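Local coordinates for electron transfer flavoprotein, alpha subunit (Thermotoga maritima, PDB 7KOE), which binds FAD and, as in other electron transfer flavoproteins, probably passes electrons between redox partners through its bound flavin, at residues K64-K69 / E180-E185; T75-L80 / I195-T200; K133-M138 / D155-M160; F228-E233 / V319-T324. All coordinates share one frame; numbering follows the deposited sequence.

Contact 1 of 4, residues K64-K69 / E180-E185; sequences KVLYVK and EIIEEE
The carbonyl oxygen V65 O is gripped twice: by the amide I182 N at 2.7 Å, nearly along the C=O axis (173° at the oxygen), and by a CA-H...O contact from I181 CA at 3.3 Å. The pairing continues with V65 N on E180 O, Y67 N on I182 O and K69 N on E184 O, the last donor standing 41° out of the carbonyl plane. With axes 4.6 Å apart and running 23° from parallel, these are the two last strands on one side of the seven-stranded parallel sheet of the HUP-clan domain, 181-185 being outermost within the chain. V65, Y67 and I181 share a face covered by helix 51-60, I181 CG2 touching Y67 CB at 3.8 Å; on the other face L66 CD1 meets I182 CG2 obliquely. K69, folded at chi2, chi3 and chi4, lays CD 3.5 Å above the centre of the Y67 ring, whose edge faces E183 OE2 and whose OH bonds to L50 N. That folding also brings K69 NZ to the anti lone pair of E185 OE2 at 2.9 Å, a salt bridge. Replacing K69 by an alanine would remove this bridge and would probably leave one ring face of Y67 less well covered.

Contact 2 of 4, residues T75-L80 / I195-T200; sequences TYVNYL and IEILET
No backbone hydrogen bond joins 75-80 to 195-200; the two backbones come closest at V77 and I195, with CA atoms 6.9 Å apart, where V77 holds the N-cap position of helix 78-84. Two isoleucines of the extended segment carry the contact, each with CG1 anti to its own carbonyl carbon and an extended tail. I195 (chi2 172°) drives CD1 onto the amide of N78 at about a right angle, with I195 CD1 3.3 Å from N78 OD1 and 3.5 Å from N78 ND2. The N78 amide reaches this place because its CG takes the crowded position between backbone N and carbonyl carbon (chi1 52°). Beside it, the I195 and V77 side chains slide past each other in opposite directions, I195 CB lying 4.1 Å from V77 CG1, and I195 CD1 also brushes Y79 CB. I197 works further along: its CD1 meets T75 OG1 tip to tip, lies 3.4 Å from Y76 O, and touches V77 CG2. The polar ends of the helix residues are engaged outside the pair, Y79 OH with F191 O and N78 OD1 with R176 NH2 of the neighbouring electron transfer flavoprotein chain. L155 of that chain packs on both N78 and I195. Since E196 and I197 also pair antiparallel with a strand of that chain, this is a subunit interface in which one beta sheet runs across from chain to chain, seated here on the start of a helix of the HUP-clan domain.

Contact 3 of 4, residues K133-M138 / D155-M160; sequences KKLLAM and DHRPQM
One face of the R157 guanidinium carries the amide nitrogen of Q159, with NE2 3.1 Å above the plane and over its centre. In that same plane R157 NH1 gives a hydrogen bond to H156 O, while NE forms a salt bridge to E95 OE2 and NH2 bonds to P154 O, so the group's rotation is fixed. Q159 NE2 and R157 NH2 are both donors and do not bond to each other. Q159, extended beyond CG (chi2 173°), carries the only hydrogen bond across the segments: its OE1 accepts L136 N at 3.0 Å, in the carbonyl plane and on a lone pair, with 160° at the hydrogen. Its NE2 is thereby turned toward L135 CD2, 3.7 Å away, and that methyl also touches R157 NH2, the leucine and arginine side chains crossing at about a right angle. Replacing Q159 by an alanine would remove the acceptor of L136 N and would probably loosen the tie between the loop and the lead-in to strand 137-142. The backbone of the loop is sharply shaped, with a cis peptide before P158 and an inverse gamma turn centred on Q159. Farther along, M138 SD approaches M160 O at 3.6 Å, and the M138 side chain lies about 7 Å from a bound FAD. M138 also packs on T121, a residue of the flavin pocket, so this end borders that pocket. At the other end K133 NZ meets R157 NH2 tip to tip at 3.6 Å. Two like charges this close would probably favour a lowered lysine pKa, whereas the salt bridge to E95 is likely to offset part of the charge of R157.

Contact 4 of 4, residues F228-E233 / V319-T324; sequences FKKLKE and VVPALT
Three crossings, none of them parallel, bring helix 227-237 and the start of helix 321-331 together. K230 and P321 cross obliquely. The lysine leaves its backbone with CG anti to the carbonyl carbon and stays extended through chi3 (178°), so that CB, CG and CD all pass the one ring atom P321 CG; the closest step is K230 CD to P321 CG at 3.7 Å. The chain bends only at chi4 (55°), and the ammonium NZ then bonds to E226 O, one turn back. L231 and V320 also cross obliquely, tip against branch, with L231 CD2 3.7 Å from V320 CG1. That valine methyl, anti to its own backbone N, also touches the helix backbone, with V320 CG1 3.6 Å from K230 O. Both residues also lean on C275 of strand 271-275, and V320 on I296 of strand 293-296. The two helices therefore lie over one face of the five-stranded parallel sheet, as expected of the Rossmann-like FAD-binding domain, in which helix 227-237 forms the crossover from strand 214-218 to strand 241-244. E233 and T324 meet at about a right angle: the carboxylate passes the threonine methyl, with E233 OE2 3.9 Å from T324 CG2. On the other branch T324 OG1, anti to its backbone N, gives only a weak hydrogen bond to E233 O at 3.5 Å. The valine side chain is about 8 Å from a bound FAD. Aliphatic contact thus dominates this helix pair, and the polar termini add little directional hold between the two segments.

How the contacts relate
Contacts 1 and 3 both belong to the HUP-clan domain, yet they differ in kind: contact 1 is repeated backbone pairing near a sheet edge, whereas contact 3 hangs on one side-chain-to-backbone hydrogen bond and crowded cationic groups. Contact 3 is buried, the other three only partly so. Contacts 1 and 2 are linked by sequence, since strand 65-69 is followed by helix 78-84 and strand 181-185 by strand 196-197, but the aliphatic contact 2 lies against a partner subunit, while no other chain touches contact 1. Contact 4, in the FAD-binding domain, joins two helices largely through aliphatic groups; its centre is about 47 Å from those of contacts 1 and 3. Contacts 3 and 4 each approach a bound FAD.

Contact 1 of 4, residues K64-K69 / E180-E185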
loop_
_atom_site.group_PDB
_atom_site.type_symbol
_atom_site.label_atom_id
_atom_site.label_comp_id
_atom_site.label_asym_id
_atom_site.label_seq_id
_atom_site.Cartn_x
_atom_site.Cartn_y
_atom_site.Cartn_z
ATOM N N LYS B 64 -26.408 10.999 53.246
ATOM C CA LYS B 64 -26.346 10.491 54.603
ATOM C C LYS B 64 -24.886 10.549 55.036
ATOM O O LYS B 64 -23.989 10.799 54.226
ATOM C CB LYS B 64 -26.878 9.056 54.686
ATOM C CG LYS B 64 -28.146 8.783 53.870
ATOM C CD LYS B 64 -29.373 9.536 54.323
ATOM C CE LYS B 64 -30.575 9.198 53.451
ATOM N NZ LYS B 64 -30.991 7.777 53.617
ATOM N N VAL B 65 -24.632 10.326 56.321
ATOM C CA VAL B 65 -23.268 10.296 56.841
ATOM C C VAL B 65 -23.145 9.102 57.777
ATOM O O VAL B 65 -23.922 8.971 58.727
ATOM C CB VAL B 65 -22.881 11.601 57.568
ATOM C CG1 VAL B 65 -21.702 11.389 58.504
ATOM C CG2 VAL B 65 -22.538 12.691 56.565
ATOM N N LEU B 66 -22.192 8.220 57.498
ATOM C CA LEU B 66 -21.861 7.126 58.405
ATOM C C LEU B 66 -20.711 7.604 59.280
ATOM O O LEU B 66 -19.552 7.598 58.864
ATOM C CB LEU B 66 -21.503 5.869 57.624
ATOM C CG LEU B 66 -21.015 4.660 58.414
ATOM C CD1 LEU B 66 -22.028 4.251 59.464
ATOM C CD2 LEU B 66 -20.732 3.516 57.467
ATOM N N TYR B 67 -21.034 8.045 60.491
ATOM C CA TYR B 67 -20.046 8.637 61.390
ATOM C C TYR B 67 -19.615 7.558 62.376
ATOM O O TYR B 67 -20.191 7.398 63.450
ATOM C CB TYR B 67 -20.633 9.875 62.060
ATOM C CG TYR B 67 -19.785 10.573 63.109
ATOM C CD1 TYR B 67 -18.399 10.607 63.022
ATOM C CD2 TYR B 67 -20.389 11.265 64.149
ATOM C CE1 TYR B 67 -17.639 11.260 63.977
ATOM C CE2 TYR B 67 -19.638 11.932 65.098
ATOM C CZ TYR B 67 -18.264 11.919 65.010
ATOM O OH TYR B 67 -17.514 12.576 65.956
ATOM N N VAL B 68 -18.582 6.812 61.995
ATOM C CA VAL B 68 -18.044 5.738 62.822
ATOM C C VAL B 68 -17.278 6.351 63.986
ATOM O O VAL B 68 -16.469 7.267 63.799
ATOM C CB VAL B 68 -17.150 4.808 61.985
ATOM C CG1 VAL B 68 -16.667 3.636 62.813
ATOM C CG2 VAL B 68 -17.898 4.320 60.759
ATOM N N LYS B 69 -17.532 5.850 65.189
ATOM C CA LYS B 69 -17.049 6.461 66.418
ATOM C C LYS B 69 -16.030 5.561 67.095
ATOM O O LYS B 69 -16.355 4.427 67.466
ATOM C CB LYS B 69 -18.211 6.727 67.373
ATOM C CG LYS B 69 -19.460 7.191 66.685
ATOM C CD LYS B 69 -19.388 8.672 66.449
ATOM C CE LYS B 69 -19.410 9.445 67.757
ATOM N NZ LYS B 69 -20.628 9.163 68.567
ATOM N N GLU B 180 -29.512 11.804 57.538
ATOM C CA GLU B 180 -29.325 11.002 58.744
ATOM C C GLU B 180 -27.829 10.811 58.988
ATOM O O GLU B 180 -27.052 10.595 58.053
ATOM C CB GLU B 180 -30.068 9.666 58.650
ATOM C CG GLU B 180 -29.469 8.571 57.776
ATOM C CD GLU B 180 -30.370 7.364 57.613
ATOM O OE1 GLU B 180 -31.501 7.370 58.143
ATOM O OE2 GLU B 180 -29.928 6.398 56.947
ATOM N N ILE B 181 -27.399 11.020 60.227
ATOM C CA ILE B 181 -26.024 10.731 60.613
ATOM C C ILE B 181 -26.032 9.431 61.406
ATOM O O ILE B 181 -26.556 9.380 62.519
ATOM C CB ILE B 181 -25.418 11.879 61.421
ATOM C CG1 ILE B 181 -25.465 13.174 60.609
ATOM C CG2 ILE B 181 -23.985 11.558 61.802
ATOM C CD1 ILE B 181 -24.838 14.359 61.297
ATOM N N ILE B 182 -25.464 8.378 60.836
ATOM C CA ILE B 182 -25.447 7.077 61.493
ATOM C C ILE B 182 -24.193 6.982 62.348
ATOM O O ILE B 182 -23.074 6.962 61.825
ATOM C CB ILE B 182 -25.498 5.935 60.471
ATOM C CG1 ILE B 182 -26.718 6.070 59.561
ATOM C CG2 ILE B 182 -25.501 4.599 61.182
ATOM C CD1 ILE B 182 -26.383 6.527 58.158
ATOM N N GLU B 183 -24.370 6.922 63.662
ATOM C CA GLU B 183 -23.258 6.685 64.570
ATOM C C GLU B 183 -23.170 5.197 64.877
ATOM O O GLU B 183 -24.105 4.613 65.435
ATOM C CB GLU B 183 -23.397 7.484 65.869
ATOM C CG GLU B 183 -23.098 8.968 65.732
ATOM C CD GLU B 183 -24.294 9.774 65.285
ATOM O OE1 GLU B 183 -25.390 9.192 65.157
ATOM O OE2 GLU B 183 -24.140 10.994 65.068
ATOM N N GLU B 184 -22.051 4.592 64.504
ATOM C CA GLU B 184 -21.736 3.214 64.856
ATOM C C GLU B 184 -20.533 3.277 65.786
ATOM O O GLU B 184 -19.407 3.513 65.339
ATOM C CB GLU B 184 -21.455 2.374 63.612
ATOM C CG GLU B 184 -21.139 0.917 63.902
ATOM C CD GLU B 184 -22.326 0.140 64.440
ATOM O OE1 GLU B 184 -23.478 0.483 64.097
ATOM O OE2 GLU B 184 -22.102 -0.813 65.215
ATOM N N GLU B 185 -20.774 3.094 67.080
ATOM C CA GLU B 185 -19.707 3.187 68.072
ATOM C C GLU B 185 -18.848 1.937 67.960
ATOM O O GLU B 185 -19.166 0.887 68.525
ATOM C CB GLU B 185 -20.286 3.351 69.470
ATOM C CG GLU B 185 -20.537 4.802 69.859
ATOM C CD GLU B 185 -21.803 5.364 69.238
ATOM O OE1 GLU B 185 -22.785 4.611 69.093
ATOM O OE2 GLU B 185 -21.822 6.568 68.906
#

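Contact 2 of 4, residues T75-L80 / I195-T200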
loop_
_atom_site.group_PDB
_atom_site.type_symbol
_atom_site.label_atom_id
_atom_site.label_comp_id
_atom_site.label_asym_id
_atom_site.label_seq_id
_atom_site.Cartn_x
_atom_site.Cartn_y
_atom_site.Cartn_z
ATOM N N THR B 75 -6.236 9.968 65.185
ATOM C CA THR B 75 -4.964 9.790 64.511
ATOM C C THR B 75 -5.139 8.828 63.340
ATOM O O THR B 75 -6.083 8.036 63.286
ATOM C CB THR B 75 -3.900 9.275 65.486
ATOM O OG1 THR B 75 -2.619 9.269 64.845
ATOM C CG2 THR B 75 -4.232 7.868 65.976
ATOM N N TYR B 76 -4.234 8.921 62.374
ATOM C CA TYR B 76 -4.288 8.051 61.208
ATOM C C TYR B 76 -3.395 6.843 61.447
ATOM O O TYR B 76 -2.167 6.963 61.470
ATOM C CB TYR B 76 -3.867 8.780 59.938
ATOM C CG TYR B 76 -3.750 7.834 58.769
ATOM C CD1 TYR B 76 -4.878 7.234 58.232
ATOM C CD2 TYR B 76 -2.513 7.520 58.217
ATOM C CE1 TYR B 76 -4.783 6.360 57.172
ATOM C CE2 TYR B 76 -2.410 6.643 57.155
ATOM C CZ TYR B 76 -3.550 6.068 56.640
ATOM O OH TYR B 76 -3.461 5.199 55.582
ATOM N N VAL B 77 -4.014 5.683 61.635
ATOM C CA VAL B 77 -3.326 4.403 61.602
ATOM C C VAL B 77 -4.092 3.546 60.609
ATOM O O VAL B 77 -5.268 3.232 60.832
ATOM C CB VAL B 77 -3.256 3.728 62.977
ATOM C CG1 VAL B 77 -2.770 2.299 62.836
ATOM C CG2 VAL B 77 -2.331 4.501 63.895
ATOM N N ASN B 78 -3.435 3.184 59.504
ATOM C CA ASN B 78 -4.069 2.399 58.452
ATOM C C ASN B 78 -4.409 0.988 58.906
ATOM O O ASN B 78 -5.279 0.349 58.308
ATOM C CB ASN B 78 -3.146 2.333 57.244
ATOM C CG ASN B 78 -1.752 1.882 57.614
ATOM O OD1 ASN B 78 -0.915 2.689 58.011
ATOM N ND2 ASN B 78 -1.499 0.585 57.506
ATOM N N TYR B 79 -3.725 0.489 59.931
ATOM C CA TYR B 79 -4.067 -0.804 60.507
ATOM C C TYR B 79 -5.427 -0.759 61.190
ATOM O O TYR B 79 -6.188 -1.731 61.139
ATOM C CB TYR B 79 -2.970 -1.216 61.484
ATOM C CG TYR B 79 -3.290 -2.415 62.327
ATOM C CD1 TYR B 79 -3.645 -3.625 61.743
ATOM C CD2 TYR B 79 -3.211 -2.346 63.711
ATOM C CE1 TYR B 79 -3.933 -4.730 62.517
ATOM C CE2 TYR B 79 -3.494 -3.446 64.493
ATOM C CZ TYR B 79 -3.852 -4.636 63.891
ATOM O OH TYR B 79 -4.137 -5.739 64.661
ATOM N N LEU B 80 -5.758 0.370 61.819
ATOM C CA LEU B 80 -7.031 0.501 62.515
ATOM C C LEU B 80 -8.158 0.916 61.582
ATOM O O LEU B 80 -9.300 0.487 61.776
ATOM C CB LEU B 80 -6.904 1.515 63.648
ATOM C CG LEU B 80 -5.877 1.176 64.722
ATOM C CD1 LEU B 80 -5.697 2.346 65.668
ATOM C CD2 LEU B 80 -6.301 -0.069 65.476
ATOM N N ILE B 195 1.522 -0.648 64.204
ATOM C CA ILE B 195 1.983 0.690 63.861
ATOM C C ILE B 195 1.858 1.576 65.092
ATOM O O ILE B 195 0.765 1.727 65.647
ATOM C CB ILE B 195 1.176 1.256 62.685
ATOM C CG1 ILE B 195 1.475 0.459 61.419
ATOM C CG2 ILE B 195 1.450 2.734 62.488
ATOM C CD1 ILE B 195 0.602 0.813 60.258
ATOM N N GLU B 196 2.972 2.160 65.523
ATOM C CA GLU B 196 2.997 3.039 66.686
ATOM C C GLU B 196 3.694 4.335 66.309
ATOM O O GLU B 196 4.918 4.360 66.157
ATOM C CB GLU B 196 3.709 2.374 67.864
ATOM C CG GLU B 196 3.825 3.258 69.085
ATOM C CD GLU B 196 4.903 2.791 70.035
ATOM O OE1 GLU B 196 4.952 1.580 70.331
ATOM O OE2 GLU B 196 5.703 3.636 70.489
ATOM N N ILE B 197 2.923 5.407 66.175
ATOM C CA ILE B 197 3.457 6.688 65.728
ATOM C C ILE B 197 4.193 7.351 66.885
ATOM O O ILE B 197 3.630 7.536 67.968
ATOM C CB ILE B 197 2.339 7.592 65.195
ATOM C CG1 ILE B 197 1.571 6.875 64.085
ATOM C CG2 ILE B 197 2.906 8.910 64.704
ATOM C CD1 ILE B 197 0.439 7.683 63.502
ATOM N N LEU B 198 5.459 7.704 66.662
ATOM C CA LEU B 198 6.250 8.385 67.682
ATOM C C LEU B 198 6.127 9.900 67.578
ATOM O O LEU B 198 5.669 10.559 68.516
ATOM C CB LEU B 198 7.723 7.985 67.578
ATOM C CG LEU B 198 8.112 6.580 68.016
ATOM C CD1 LEU B 198 9.624 6.447 68.046
ATOM C CD2 LEU B 198 7.515 6.253 69.369
ATOM N N GLU B 199 6.536 10.464 66.445
ATOM C CA GLU B 199 6.570 11.911 66.293
ATOM C C GLU B 199 5.776 12.347 65.073
ATOM O O GLU B 199 5.075 11.540 64.458
ATOM C CB GLU B 199 8.010 12.409 66.178
ATOM C CG GLU B 199 8.891 12.067 67.366
ATOM C CD GLU B 199 10.276 12.669 67.254
ATOM O OE1 GLU B 199 11.146 12.316 68.077
ATOM O OE2 GLU B 199 10.495 13.493 66.343
ATOM N N THR B 200 5.861 13.632 64.738
ATOM C CA THR B 200 5.279 14.157 63.505
ATOM C C THR B 200 6.168 15.318 63.070
ATOM O O THR B 200 6.060 16.424 63.608
ATOM C CB THR B 200 3.831 14.593 63.690
ATOM O OG1 THR B 200 3.043 13.481 64.133
ATOM C CG2 THR B 200 3.259 15.103 62.375
#

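Contact 3 of 4, residues K133-M138 / D155-M160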
loop_
_atom_site.group_PDB
_atom_site.type_symbol
_atom_site.label_atom_id
_atom_site.label_comp_id
_atom_site.label_asym_id
_atom_site.label_seq_id
_atom_site.Cartn_x
_atom_site.Cartn_y
_atom_site.Cartn_z
ATOM N N LYS B 133 -24.410 -0.743 31.993
ATOM C CA LYS B 133 -24.541 -1.516 33.222
ATOM C C LYS B 133 -24.250 -0.631 34.432
ATOM O O LYS B 133 -23.885 -1.131 35.502
ATOM C CB LYS B 133 -23.630 -2.753 33.157
ATOM C CG LYS B 133 -24.065 -3.991 33.979
ATOM C CD LYS B 133 -23.282 -4.227 35.268
ATOM C CE LYS B 133 -23.758 -5.482 35.972
ATOM N NZ LYS B 133 -23.043 -5.738 37.249
ATOM N N LYS B 134 -24.399 0.690 34.254
ATOM C CA LYS B 134 -24.304 1.698 35.317
ATOM C C LYS B 134 -22.921 1.712 35.971
ATOM O O LYS B 134 -22.779 2.019 37.156
ATOM C CB LYS B 134 -25.403 1.509 36.370
ATOM C CG LYS B 134 -26.829 1.574 35.844
ATOM C CD LYS B 134 -27.234 2.972 35.409
ATOM C CE LYS B 134 -28.701 2.988 35.015
ATOM N NZ LYS B 134 -29.170 4.327 34.583
ATOM N N LEU B 135 -21.894 1.381 35.196
ATOM C CA LEU B 135 -20.556 1.196 35.735
ATOM C C LEU B 135 -19.782 2.508 35.750
ATOM O O LEU B 135 -20.045 3.425 34.971
ATOM C CB LEU B 135 -19.789 0.152 34.926
ATOM C CG LEU B 135 -20.428 -1.231 34.857
ATOM C CD1 LEU B 135 -19.625 -2.143 33.952
ATOM C CD2 LEU B 135 -20.534 -1.813 36.247
ATOM N N LEU B 136 -18.808 2.578 36.654
ATOM C CA LEU B 136 -17.974 3.761 36.817
ATOM C C LEU B 136 -16.742 3.636 35.929
ATOM O O LEU B 136 -15.988 2.664 36.038
ATOM C CB LEU B 136 -17.574 3.930 38.281
ATOM C CG LEU B 136 -16.751 5.166 38.638
ATOM C CD1 LEU B 136 -17.458 6.432 38.213
ATOM C CD2 LEU B 136 -16.462 5.192 40.123
ATOM N N ALA B 137 -16.546 4.614 35.048
ATOM C CA ALA B 137 -15.392 4.649 34.152
ATOM C C ALA B 137 -14.315 5.500 34.809
ATOM O O ALA B 137 -14.352 6.730 34.742
ATOM C CB ALA B 137 -15.783 5.201 32.787
ATOM N N MET B 138 -13.347 4.840 35.436
ATOM C CA MET B 138 -12.318 5.512 36.227
ATOM C C MET B 138 -11.117 5.792 35.332
ATOM O O MET B 138 -10.287 4.922 35.080
ATOM C CB MET B 138 -11.950 4.658 37.431
ATOM C CG MET B 138 -13.162 4.148 38.194
ATOM S SD MET B 138 -12.869 2.702 39.223
ATOM C CE MET B 138 -13.334 1.385 38.110
ATOM N N ASP B 155 -17.964 -6.310 37.674
ATOM C CA ASP B 155 -18.834 -7.097 38.538
ATOM C C ASP B 155 -18.487 -7.073 40.018
ATOM O O ASP B 155 -19.388 -7.286 40.836
ATOM C CB ASP B 155 -18.863 -8.563 38.078
ATOM C CG ASP B 155 -17.482 -9.160 37.960
ATOM O OD1 ASP B 155 -16.685 -8.646 37.152
ATOM O OD2 ASP B 155 -17.196 -10.142 38.674
ATOM N N HIS B 156 -17.235 -6.837 40.392
ATOM C CA HIS B 156 -16.869 -6.856 41.800
ATOM C C HIS B 156 -17.355 -5.591 42.494
ATOM O O HIS B 156 -17.382 -4.511 41.899
ATOM C CB HIS B 156 -15.358 -7.001 41.959
ATOM C CG HIS B 156 -14.872 -8.404 41.783
ATOM N ND1 HIS B 156 -14.729 -8.989 40.543
ATOM C CD2 HIS B 156 -14.506 -9.342 42.687
ATOM C CE1 HIS B 156 -14.289 -10.227 40.692
ATOM N NE2 HIS B 156 -14.147 -10.465 41.983
ATOM N N ARG B 157 -17.752 -5.735 43.757
ATOM C CA ARG B 157 -18.336 -4.637 44.507
ATOM C C ARG B 157 -17.647 -4.473 45.855
ATOM O O ARG B 157 -17.377 -5.468 46.539
ATOM C CB ARG B 157 -19.839 -4.861 44.717
ATOM C CG ARG B 157 -20.661 -4.674 43.460
ATOM C CD ARG B 157 -20.401 -3.319 42.835
ATOM N NE ARG B 157 -21.061 -3.189 41.541
ATOM C CZ ARG B 157 -20.487 -3.485 40.381
ATOM N NH1 ARG B 157 -19.238 -3.923 40.349
ATOM N NH2 ARG B 157 -21.163 -3.336 39.251
ATOM N N PRO B 158 -17.356 -3.232 46.273
ATOM C CA PRO B 158 -17.622 -1.971 45.573
ATOM C C PRO B 158 -16.571 -1.612 44.535
ATOM O O PRO B 158 -15.441 -2.084 44.614
ATOM C CB PRO B 158 -17.615 -0.947 46.703
ATOM C CG PRO B 158 -16.669 -1.502 47.683
ATOM C CD PRO B 158 -16.811 -2.996 47.621
ATOM N N GLN B 159 -16.948 -0.787 43.561
ATOM C CA GLN B 159 -15.996 -0.250 42.593
ATOM C C GLN B 159 -15.245 0.891 43.267
ATOM O O GLN B 159 -15.581 2.069 43.130
ATOM C CB GLN B 159 -16.702 0.222 41.331
ATOM C CG GLN B 159 -17.772 -0.714 40.818
ATOM C CD GLN B 159 -18.545 -0.114 39.666
ATOM O OE1 GLN B 159 -18.004 0.659 38.878
ATOM N NE2 GLN B 159 -19.818 -0.460 39.565
ATOM N N MET B 160 -14.214 0.522 44.023
ATOM C CA MET B 160 -13.388 1.509 44.701
ATOM C C MET B 160 -12.572 2.298 43.691
ATOM O O MET B 160 -12.178 1.778 42.646
ATOM C CB MET B 160 -12.461 0.829 45.701
ATOM C CG MET B 160 -13.151 -0.127 46.637
ATOM S SD MET B 160 -12.122 -0.533 48.051
ATOM C CE MET B 160 -11.515 1.091 48.491
#

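Contact 4 of 4, residues F228-E233 / V319-T324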
loop_
_atom_site.group_PDB
_atom_site.type_symbol
_atom_site.label_atom_id
_atom_site.label_comp_id
_atom_site.label_asym_id
_atom_site.label_seq_id
_atom_site.Cartn_x
_atom_site.Cartn_y
_atom_site.Cartn_z
ATOM N N PHE B 228 17.706 33.320 43.925
ATOM C CA PHE B 228 16.939 32.194 44.435
ATOM C C PHE B 228 16.442 32.420 45.851
ATOM O O PHE B 228 15.572 31.676 46.314
ATOM C CB PHE B 228 17.766 30.910 44.372
ATOM C CG PHE B 228 17.720 30.238 43.035
ATOM C CD1 PHE B 228 16.509 29.908 42.461
ATOM C CD2 PHE B 228 18.882 29.944 42.348
ATOM C CE1 PHE B 228 16.455 29.298 41.228
ATOM C CE2 PHE B 228 18.829 29.332 41.115
ATOM C CZ PHE B 228 17.616 29.010 40.559
ATOM N N LYS B 229 16.980 33.419 46.550
ATOM C CA LYS B 229 16.336 33.881 47.770
ATOM C C LYS B 229 15.069 34.656 47.451
ATOM O O LYS B 229 14.112 34.629 48.232
ATOM C CB LYS B 229 17.300 34.739 48.585
ATOM C CG LYS B 229 18.356 33.939 49.325
ATOM C CD LYS B 229 19.304 34.849 50.079
ATOM C CE LYS B 229 20.193 35.628 49.126
ATOM N NZ LYS B 229 21.185 34.749 48.452
ATOM N N LYS B 230 15.041 35.343 46.306
ATOM C CA LYS B 230 13.815 35.984 45.846
ATOM C C LYS B 230 12.773 34.958 45.426
ATOM O O LYS B 230 11.572 35.216 45.546
ATOM C CB LYS B 230 14.120 36.932 44.687
ATOM C CG LYS B 230 15.271 37.881 44.956
ATOM C CD LYS B 230 15.791 38.500 43.671
ATOM C CE LYS B 230 16.905 39.492 43.950
ATOM N NZ LYS B 230 18.014 38.876 44.728
ATOM N N LEU B 231 13.206 33.798 44.928
ATOM C CA LEU B 231 12.264 32.733 44.611
ATOM C C LEU B 231 11.794 32.002 45.857
ATOM O O LEU B 231 10.689 31.453 45.866
ATOM C CB LEU B 231 12.886 31.730 43.639
ATOM C CG LEU B 231 13.135 32.114 42.181
ATOM C CD1 LEU B 231 13.213 30.866 41.342
ATOM C CD2 LEU B 231 12.060 33.011 41.643
ATOM N N LYS B 232 12.614 31.970 46.906
ATOM C CA LYS B 232 12.200 31.336 48.151
ATOM C C LYS B 232 11.305 32.236 48.987
ATOM O O LYS B 232 10.566 31.731 49.839
ATOM C CB LYS B 232 13.422 30.922 48.970
ATOM C CG LYS B 232 13.182 29.717 49.858
ATOM C CD LYS B 232 14.354 29.472 50.783
ATOM C CE LYS B 232 14.273 28.093 51.406
ATOM N NZ LYS B 232 12.968 27.873 52.084
ATOM N N GLU B 233 11.367 33.553 48.773
ATOM C CA GLU B 233 10.395 34.452 49.384
ATOM C C GLU B 233 8.994 34.189 48.855
ATOM O O GLU B 233 8.020 34.288 49.606
ATOM C CB GLU B 233 10.788 35.906 49.127
ATOM C CG GLU B 233 11.912 36.416 50.008
ATOM C CD GLU B 233 12.588 37.646 49.433
ATOM O OE1 GLU B 233 13.745 37.921 49.812
ATOM O OE2 GLU B 233 11.962 38.335 48.602
ATOM N N VAL B 319 10.276 41.521 38.936
ATOM C CA VAL B 319 8.893 41.060 38.899
ATOM C C VAL B 319 8.581 40.137 40.070
ATOM O O VAL B 319 7.599 40.340 40.786
ATOM C CB VAL B 319 8.560 40.375 37.551
ATOM C CG1 VAL B 319 7.306 39.519 37.653
ATOM C CG2 VAL B 319 8.387 41.417 36.465
ATOM N N VAL B 320 9.416 39.127 40.290
ATOM C CA VAL B 320 9.214 38.162 41.374
ATOM C C VAL B 320 9.378 38.797 42.760
ATOM O O VAL B 320 8.525 38.535 43.623
ATOM C CB VAL B 320 10.116 36.927 41.186
ATOM C CG1 VAL B 320 9.983 35.967 42.353
ATOM C CG2 VAL B 320 9.765 36.228 39.897
ATOM N N PRO B 321 10.386 39.644 43.055
ATOM C CA PRO B 321 10.305 40.377 44.329
ATOM C C PRO B 321 9.219 41.437 44.332
ATOM O O PRO B 321 8.747 41.822 45.408
ATOM C CB PRO B 321 11.700 41.000 44.481
ATOM C CG PRO B 321 12.559 40.244 43.572
ATOM C CD PRO B 321 11.694 39.910 42.421
ATOM N N ALA B 322 8.803 41.912 43.157
ATOM C CA ALA B 322 7.681 42.830 43.035
ATOM C C ALA B 322 6.333 42.124 43.016
ATOM O O ALA B 322 5.301 42.799 43.006
ATOM C CB ALA B 322 7.835 43.670 41.769
ATOM N N LEU B 323 6.315 40.792 42.987
ATOM C CA LEU B 323 5.094 40.010 43.140
ATOM C C LEU B 323 4.910 39.513 44.562
ATOM O O LEU B 323 3.786 39.489 45.068
ATOM C CB LEU B 323 5.098 38.812 42.185
ATOM C CG LEU B 323 3.934 37.823 42.255
ATOM C CD1 LEU B 323 2.649 38.480 41.803
ATOM C CD2 LEU B 323 4.230 36.598 41.422
ATOM N N THR B 324 6.000 39.130 45.228
ATOM C CA THR B 324 5.897 38.725 46.624
ATOM C C THR B 324 5.746 39.937 47.537
ATOM O O THR B 324 5.328 39.799 48.689
ATOM C CB THR B 324 7.107 37.880 47.025
ATOM O OG1 THR B 324 6.866 37.280 48.302
ATOM C CG2 THR B 324 8.368 38.718 47.101
#